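Local coordinates for hypothetical protein (Parabacteroides merdae, PDB 4OO3) that is of unconfirmed function but is probably an NAD(P)-dependent oxidoreductase, joining a Rossmann-fold dinucleotide-binding domain to a sheet-based C-terminal domain, at residues Gln212-Val217 with Ala248-Thr253; Ile290-Lys295 with Tyr427-Ser432; Lys119-Asn124 with Lys129-Cys134. All coordinates share one frame; numbering follows the deposited sequence.

Contact 1. Residues Gln212-Val217 with Ala248-Thr253; sequences QGEGIV and ANRWTT
E214 OE1 takes a nearly straight hydrogen bond from R250 NE, 2.7 Å long with an angle of 175° at the hydrogen, in a salt bridge that ties a loop to strand 243-255 at the border of the large mixed sheet of the C-terminal domain. The guanidinium grips the carboxylate side-on, with one nitrogen for each oxygen: the second bond runs from R250 NH2 to E214 OE2, 2.9 Å, and is more bent. The two flat groups are not coplanar but turned 43° against each other. OE1 lies practically in the guanidinium plane, whereas OE2 sits tilted from it and receives NH2 on its syn lone pair. The arginine chain leaves the strand with CG between the backbone N and the carbonyl carbon (chi1 55°) and bends at chi3, which turns NE back toward the glutamate. Y285 of the adjoining strand 282-294 makes a cation-pi contact with the same guanidinium, and A437 and K438 of helix 419-439 touch the R250 side chain. A leucine at R250 would probably leave the buried E214 carboxylate with little more than a long, weak ion pair to K438, and Y285 without its cation-pi partner.

The loop is also tied to strand 282-294 through a backbone hydrogen bond between G215 and Y285. Two residues beyond E214, I216 adds the apolar half of the contact and lies against L434 of helix 419-439 as well. Its chain is extended, with CG1 anti to the backbone N, and carries CD1 across to the strand, 4.1 Å from A248 CB. That same methyl, I216 CD1, ends 3.5 Å from N249 O.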
# COMPACT_ATOMS: atom_id res chain seq x y z
N GLN A 212 -0.56 -2.23 -15.05
CA GLN A 212 -0.12 -1.84 -13.72
C GLN A 212 -1.20 -1.04 -13.00
O GLN A 212 -1.31 -1.10 -11.79
CB GLN A 212 1.18 -1.03 -13.82
CG GLN A 212 1.72 -0.49 -12.51
CD GLN A 212 1.99 -1.56 -11.46
OE1 GLN A 212 2.35 -2.69 -11.78
NE2 GLN A 212 1.85 -1.19 -10.20
N GLY A 213 -2.01 -0.31 -13.77
CA GLY A 213 -2.90 0.71 -13.22
C GLY A 213 -2.27 2.08 -13.35
O GLY A 213 -1.04 2.21 -13.41
N GLU A 214 -3.09 3.12 -13.40
CA GLU A 214 -2.57 4.48 -13.48
C GLU A 214 -1.97 4.89 -12.14
O GLU A 214 -2.29 4.32 -11.11
CB GLU A 214 -3.67 5.47 -13.88
CG GLU A 214 -4.21 5.26 -15.29
CD GLU A 214 -4.34 6.54 -16.10
OE1 GLU A 214 -4.07 7.64 -15.57
OE2 GLU A 214 -4.73 6.43 -17.29
N GLY A 215 -1.12 5.91 -12.15
CA GLY A 215 -0.54 6.42 -10.91
C GLY A 215 -1.60 6.79 -9.87
O GLY A 215 -1.43 6.55 -8.67
N ILE A 216 -2.70 7.36 -10.35
CA ILE A 216 -3.77 7.85 -9.50
C ILE A 216 -4.56 6.73 -8.77
O ILE A 216 -5.30 7.01 -7.84
CB ILE A 216 -4.72 8.78 -10.31
CG1 ILE A 216 -5.63 9.60 -9.40
CG2 ILE A 216 -5.56 7.99 -11.31
CD1 ILE A 216 -6.44 10.63 -10.15
N VAL A 217 -4.38 5.46 -9.17
CA VAL A 217 -5.10 4.34 -8.53
C VAL A 217 -4.17 3.35 -7.81
O VAL A 217 -4.65 2.41 -7.17
CB VAL A 217 -5.99 3.57 -9.54
CG1 VAL A 217 -6.83 4.53 -10.36
CG2 VAL A 217 -5.16 2.66 -10.45
N ALA A 248 -9.57 15.93 -9.38
CA ALA A 248 -8.60 14.90 -9.68
C ALA A 248 -7.82 15.23 -10.94
O ALA A 248 -8.38 15.75 -11.90
CB ALA A 248 -9.29 13.55 -9.82
N ASN A 249 -6.53 14.92 -10.92
CA ASN A 249 -5.67 15.11 -12.08
C ASN A 249 -4.77 13.91 -12.31
O ASN A 249 -4.45 13.18 -11.37
CB ASN A 249 -4.82 16.37 -11.92
CG ASN A 249 -5.66 17.62 -11.80
OD1 ASN A 249 -6.13 18.16 -12.81
ND2 ASN A 249 -5.88 18.09 -10.59
N ARG A 250 -4.39 13.71 -13.57
CA ARG A 250 -3.46 12.67 -13.96
C ARG A 250 -2.49 13.26 -14.98
O ARG A 250 -2.88 14.06 -15.82
CB ARG A 250 -4.20 11.48 -14.55
CG ARG A 250 -5.13 11.82 -15.71
CD ARG A 250 -6.01 10.62 -16.07
NE ARG A 250 -5.31 9.66 -16.91
CZ ARG A 250 -5.21 9.74 -18.24
NH1 ARG A 250 -5.75 10.75 -18.90
NH2 ARG A 250 -4.55 8.81 -18.91
N TRP A 251 -1.23 12.88 -14.89
CA TRP A 251 -0.24 13.38 -15.83
C TRP A 251 0.90 12.39 -15.98
O TRP A 251 0.96 11.38 -15.27
CB TRP A 251 0.27 14.78 -15.42
CG TRP A 251 1.03 14.86 -14.13
CD1 TRP A 251 2.39 14.87 -13.96
CD2 TRP A 251 0.47 14.99 -12.81
NE1 TRP A 251 2.71 14.98 -12.63
CE2 TRP A 251 1.55 15.05 -11.91
CE3 TRP A 251 -0.84 15.06 -12.32
CZ2 TRP A 251 1.35 15.17 -10.53
CZ3 TRP A 251 -1.03 15.18 -10.96
CH2 TRP A 251 0.06 15.23 -10.07
N THR A 252 1.79 12.68 -16.93
CA THR A 252 2.75 11.69 -17.38
C THR A 252 4.17 11.94 -16.89
O THR A 252 4.52 13.05 -16.49
CB THR A 252 2.79 11.63 -18.92
OG1 THR A 252 3.16 12.90 -19.45
CG2 THR A 252 1.43 11.22 -19.47
N THR A 253 4.96 10.87 -16.91
CA THR A 253 6.40 10.96 -16.75
C THR A 253 7.00 10.44 -18.05
O THR A 253 6.64 9.36 -18.52
CB THR A 253 6.89 10.12 -15.55
OG1 THR A 253 6.30 10.62 -14.35
CG2 THR A 253 8.40 10.16 -15.43

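Contact 2. Residues Ile290-Lys295 with Tyr427-Ser432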
# COMPACT_ATOMS: atom_id res chain seq x y z
N ILE A 290 -5.69 13.55 -5.90
CA ILE A 290 -7.12 13.51 -5.62
C ILE A 290 -7.43 14.47 -4.49
O ILE A 290 -6.74 14.47 -3.46
CB ILE A 290 -7.59 12.10 -5.17
CG1 ILE A 290 -6.89 11.00 -5.98
CG2 ILE A 290 -9.12 12.00 -5.27
CD1 ILE A 290 -7.25 9.59 -5.57
N VAL A 291 -8.45 15.30 -4.69
CA VAL A 291 -9.08 16.04 -3.61
C VAL A 291 -10.48 15.47 -3.43
O VAL A 291 -11.23 15.34 -4.39
CB VAL A 291 -9.14 17.55 -3.87
CG1 VAL A 291 -9.84 18.27 -2.72
CG2 VAL A 291 -7.75 18.11 -4.02
N TYR A 292 -10.80 15.10 -2.20
CA TYR A 292 -12.10 14.53 -1.89
C TYR A 292 -12.51 14.86 -0.47
O TYR A 292 -11.66 15.17 0.38
CB TYR A 292 -12.07 13.02 -2.08
CG TYR A 292 -11.09 12.27 -1.19
CD1 TYR A 292 -9.74 12.21 -1.50
CD2 TYR A 292 -11.53 11.61 -0.04
CE1 TYR A 292 -8.85 11.53 -0.69
CE2 TYR A 292 -10.64 10.92 0.78
CZ TYR A 292 -9.30 10.88 0.44
OH TYR A 292 -8.40 10.20 1.25
N LYS A 293 -13.81 14.80 -0.22
CA LYS A 293 -14.33 14.94 1.13
C LYS A 293 -14.66 13.57 1.68
O LYS A 293 -15.28 12.75 1.00
CB LYS A 293 -15.56 15.85 1.15
CG LYS A 293 -15.19 17.31 1.01
CD LYS A 293 -16.40 18.23 0.98
CE LYS A 293 -15.96 19.67 1.18
NZ LYS A 293 -16.98 20.64 0.71
N ILE A 294 -14.19 13.31 2.90
CA ILE A 294 -14.51 12.09 3.63
C ILE A 294 -15.17 12.50 4.94
O ILE A 294 -14.52 13.09 5.81
CB ILE A 294 -13.26 11.20 3.85
CG1 ILE A 294 -13.56 10.13 4.91
CG2 ILE A 294 -12.05 12.01 4.26
CD1 ILE A 294 -12.59 8.97 4.91
N LYS A 295 -16.46 12.21 5.06
CA LYS A 295 -17.28 12.63 6.19
C LYS A 295 -17.10 14.12 6.49
O LYS A 295 -16.88 14.51 7.64
CB LYS A 295 -16.97 11.80 7.44
CG LYS A 295 -16.98 10.30 7.17
CD LYS A 295 -17.65 9.50 8.26
CE LYS A 295 -16.78 9.37 9.49
NZ LYS A 295 -17.61 9.37 10.72
N TYR A 427 -11.12 2.01 -2.44
CA TYR A 427 -11.10 1.74 -3.87
C TYR A 427 -12.16 2.53 -4.63
O TYR A 427 -11.95 2.89 -5.80
CB TYR A 427 -11.22 0.23 -4.16
CG TYR A 427 -9.96 -0.52 -3.83
CD1 TYR A 427 -8.80 -0.29 -4.54
CD2 TYR A 427 -9.93 -1.44 -2.79
CE1 TYR A 427 -7.63 -0.95 -4.23
CE2 TYR A 427 -8.76 -2.11 -2.47
CZ TYR A 427 -7.62 -1.85 -3.20
OH TYR A 427 -6.45 -2.52 -2.91
N TYR A 428 -13.29 2.82 -3.98
CA TYR A 428 -14.26 3.74 -4.57
C TYR A 428 -13.61 5.10 -4.81
O TYR A 428 -13.76 5.69 -5.88
CB TYR A 428 -15.49 3.92 -3.67
CG TYR A 428 -16.45 4.98 -4.20
CD1 TYR A 428 -17.33 4.69 -5.22
CD2 TYR A 428 -16.44 6.26 -3.68
CE1 TYR A 428 -18.20 5.65 -5.71
CE2 TYR A 428 -17.31 7.23 -4.16
CZ TYR A 428 -18.18 6.92 -5.18
OH TYR A 428 -19.04 7.89 -5.66
N THR A 429 -12.88 5.58 -3.80
CA THR A 429 -12.19 6.87 -3.90
C THR A 429 -11.21 6.89 -5.08
O THR A 429 -11.26 7.79 -5.92
CB THR A 429 -11.46 7.23 -2.59
OG1 THR A 429 -12.37 7.10 -1.48
CG2 THR A 429 -10.95 8.66 -2.63
N THR A 430 -10.34 5.88 -5.18
CA THR A 430 -9.31 5.89 -6.22
C THR A 430 -9.86 5.72 -7.64
O THR A 430 -9.47 6.47 -8.54
CB THR A 430 -8.24 4.82 -6.00
OG1 THR A 430 -8.85 3.53 -5.92
CG2 THR A 430 -7.46 5.10 -4.71
N THR A 431 -10.75 4.75 -7.84
CA THR A 431 -11.29 4.50 -9.18
C THR A 431 -12.20 5.64 -9.67
O THR A 431 -12.21 5.95 -10.86
CB THR A 431 -12.02 3.15 -9.25
OG1 THR A 431 -13.06 3.11 -8.27
CG2 THR A 431 -11.05 2.01 -9.03
N SER A 432 -12.95 6.26 -8.76
CA SER A 432 -13.77 7.43 -9.09
C SER A 432 -12.92 8.62 -9.53
O SER A 432 -13.31 9.38 -10.42
CB SER A 432 -14.64 7.84 -7.90
OG SER A 432 -15.61 6.85 -7.63
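With CG held between the backbone N and the carbonyl carbon (chi1 62°), the ring of Y292 stands up from its strand, while T429 on the helix has CG2 anti to its own N, so that this methyl is aimed at the ring. The two side chains meet at about a right angle. T429 CG2 lies over the middle of one face, 3.8 Å from the ring centroid and 6° off the normal, a well-centred CH-pi contact in which all six ring carbons are almost equally far from the methyl. The other branch of the threonine, OG1, turns back to its own helix and hydrogen-bonds A425 O. Two residues earlier on the strand, I290 extends CD1 to 4.3 Å from T430 CA, so it packs on the helix backbone rather than on a side chain. V224 and V227 of helix 220-231 also touch the Y292 side chain. The axes of segments 290-294 and 427-432 come within 9.7 Å, their N-to-C directions 134° apart, and no hydrogen bond joins them. This is helix-on-sheet packing: the C-terminal helix 419-439 covers a face of the mixed beta-sheet of the oxidoreductase C-terminal domain.

Contact 3. Residues Lys119-Asn124 with Lys129-Cys134; sequences KPMAIN and KLLEEC
Between strand 114-117 and helix 125-140 the chain passes through a cis peptide bond before P120, runs irregularly to N124 at the N-cap, and then enters the helix, whose second turn comes back to within 6.7 Å of the loop, measured from A122 CA to L131 CA. On the helix side L131 alone makes the contact. Its CG is anti to the backbone N (chi1 -178°), which sends both methyls off the helix toward the loop. CD1 of L131 rests 3.8 Å from CB of the selenomethionine M121. L131 CD2 settles in the notch between two beta carbons, equally close to M121 CB and A122 CB at 4.0 Å. Only the root of M121 is used here; farther out its chain bends at chi3, and the side chain touches M423 of helix 419-439 and L145 of strand 145-147. M121 O accepts a hydrogen bond from T102 OG1, while N124 caps a backbone N of the helix with its side chain, its OD1 also hydrogen-bonded to S127 OG. Strand, loop and helix here form part of a beta-alpha-beta crossover, with helix 125-140 leading on to edge strand 145-147 of the parallel Rossmann sheet.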
# COMPACT_ATOMS: atom_id res chain seq x y z
N LYS A 119 -2.06 -4.53 -3.10
CA LYS A 119 -2.76 -3.44 -3.76
C LYS A 119 -2.26 -3.24 -5.19
O LYS A 119 -1.16 -3.68 -5.53
CB LYS A 119 -2.62 -2.14 -2.96
CG LYS A 119 -1.20 -1.84 -2.45
CD LYS A 119 -0.54 -0.66 -3.13
CE LYS A 119 -0.06 -0.99 -4.53
NZ LYS A 119 1.05 -0.09 -4.90
N PRO A 120 -3.07 -2.61 -6.06
CA PRO A 120 -4.48 -2.27 -5.91
C PRO A 120 -5.36 -3.41 -6.43
O PRO A 120 -5.09 -3.94 -7.51
CB PRO A 120 -4.64 -1.04 -6.81
CG PRO A 120 -3.63 -1.24 -7.88
CD PRO A 120 -2.51 -2.06 -7.31
N MSE A 121 -6.39 -3.76 -5.67
CA MSE A 121 -7.34 -4.83 -6.05
C MSE A 121 -8.31 -4.40 -7.11
O MSE A 121 -9.03 -5.23 -7.66
CB MSE A 121 -8.09 -5.33 -4.81
CG MSE A 121 -7.10 -5.98 -3.85
SE MSE A 121 -8.04 -7.18 -2.61
CE MSE A 121 -8.98 -5.77 -1.62
N ALA A 122 -8.36 -3.10 -7.41
CA ALA A 122 -9.10 -2.58 -8.56
C ALA A 122 -8.41 -1.34 -9.10
O ALA A 122 -7.92 -0.53 -8.31
CB ALA A 122 -10.54 -2.26 -8.18
N ILE A 123 -8.37 -1.21 -10.44
CA ILE A 123 -7.67 -0.11 -11.13
C ILE A 123 -8.59 0.80 -11.97
O ILE A 123 -8.11 1.70 -12.66
CB ILE A 123 -6.54 -0.63 -12.04
CG1 ILE A 123 -7.10 -1.47 -13.19
CG2 ILE A 123 -5.53 -1.42 -11.24
CD1 ILE A 123 -6.04 -1.91 -14.19
N ASN A 124 -9.89 0.55 -11.91
CA ASN A 124 -10.90 1.37 -12.57
C ASN A 124 -12.31 1.01 -12.08
O ASN A 124 -12.49 0.05 -11.32
CB ASN A 124 -10.81 1.28 -14.10
CG ASN A 124 -10.87 -0.15 -14.61
OD1 ASN A 124 -11.64 -0.97 -14.13
ND2 ASN A 124 -10.05 -0.44 -15.61
N LYS A 129 -16.48 -2.50 -9.56
CA LYS A 129 -17.76 -3.21 -9.53
C LYS A 129 -17.51 -4.70 -9.33
O LYS A 129 -18.18 -5.35 -8.52
CB LYS A 129 -18.54 -2.95 -10.83
CG LYS A 129 -20.05 -3.02 -10.67
CD LYS A 129 -20.75 -2.07 -11.64
CE LYS A 129 -22.21 -1.83 -11.29
NZ LYS A 129 -23.09 -2.94 -11.75
N LEU A 130 -16.54 -5.24 -10.06
CA LEU A 130 -16.14 -6.64 -9.91
C LEU A 130 -15.63 -6.94 -8.49
O LEU A 130 -15.88 -8.01 -7.95
CB LEU A 130 -15.07 -7.00 -10.96
CG LEU A 130 -14.81 -8.49 -11.21
CD1 LEU A 130 -16.08 -9.20 -11.67
CD2 LEU A 130 -13.69 -8.68 -12.23
N LEU A 131 -14.92 -5.98 -7.90
CA LEU A 131 -14.36 -6.15 -6.56
C LEU A 131 -15.44 -6.17 -5.50
O LEU A 131 -15.29 -6.83 -4.48
CB LEU A 131 -13.36 -5.04 -6.24
CG LEU A 131 -12.64 -5.08 -4.89
CD1 LEU A 131 -11.75 -6.31 -4.79
CD2 LEU A 131 -11.81 -3.82 -4.68
N GLU A 132 -16.52 -5.42 -5.72
CA GLU A 132 -17.69 -5.49 -4.85
C GLU A 132 -18.31 -6.88 -4.85
O GLU A 132 -18.67 -7.39 -3.80
CB GLU A 132 -18.75 -4.48 -5.27
CG GLU A 132 -18.38 -3.04 -4.99
CD GLU A 132 -19.47 -2.09 -5.45
OE1 GLU A 132 -19.72 -2.01 -6.67
OE2 GLU A 132 -20.08 -1.45 -4.58
N GLU A 133 -18.43 -7.48 -6.04
CA GLU A 133 -18.93 -8.86 -6.15
C GLU A 133 -18.01 -9.83 -5.38
O GLU A 133 -18.49 -10.70 -4.64
CB GLU A 133 -19.05 -9.28 -7.62
CG GLU A 133 -19.96 -10.49 -7.84
CD GLU A 133 -19.97 -11.00 -9.27
OE1 GLU A 133 -19.43 -10.31 -10.17
OE2 GLU A 133 -20.52 -12.09 -9.51
N CYS A 134 -16.69 -9.66 -5.55
CA CYS A 134 -15.69 -10.45 -4.82
C CYS A 134 -15.94 -10.43 -3.32
O CYS A 134 -15.94 -11.48 -2.67
CB CYS A 134 -14.27 -9.92 -5.08
SG CYS A 134 -13.68 -10.09 -6.78

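Contacts 1 and 2 lie on neighbouring strands of one sheet, centres about 14 Å apart, and merge where I216 CG1 meets I290 CG1 at 3.9 Å. Contact 3 belongs to the Rossmann part, with its centre about 17 Å from that of contact 1 and about 15 Å from that of contact 2. Y427 joins it to contact 2: the OH is 3.0 Å from M121 N, a probable hydrogen bond, and also bonds D147. Contact 1 reaches it by packing, V217 O lying 3.5 Å from P120 CB, and K119 forms a salt bridge with D218. This interdomain seam would be a plausible place for cofactor and substrate, though no ligand site is established here.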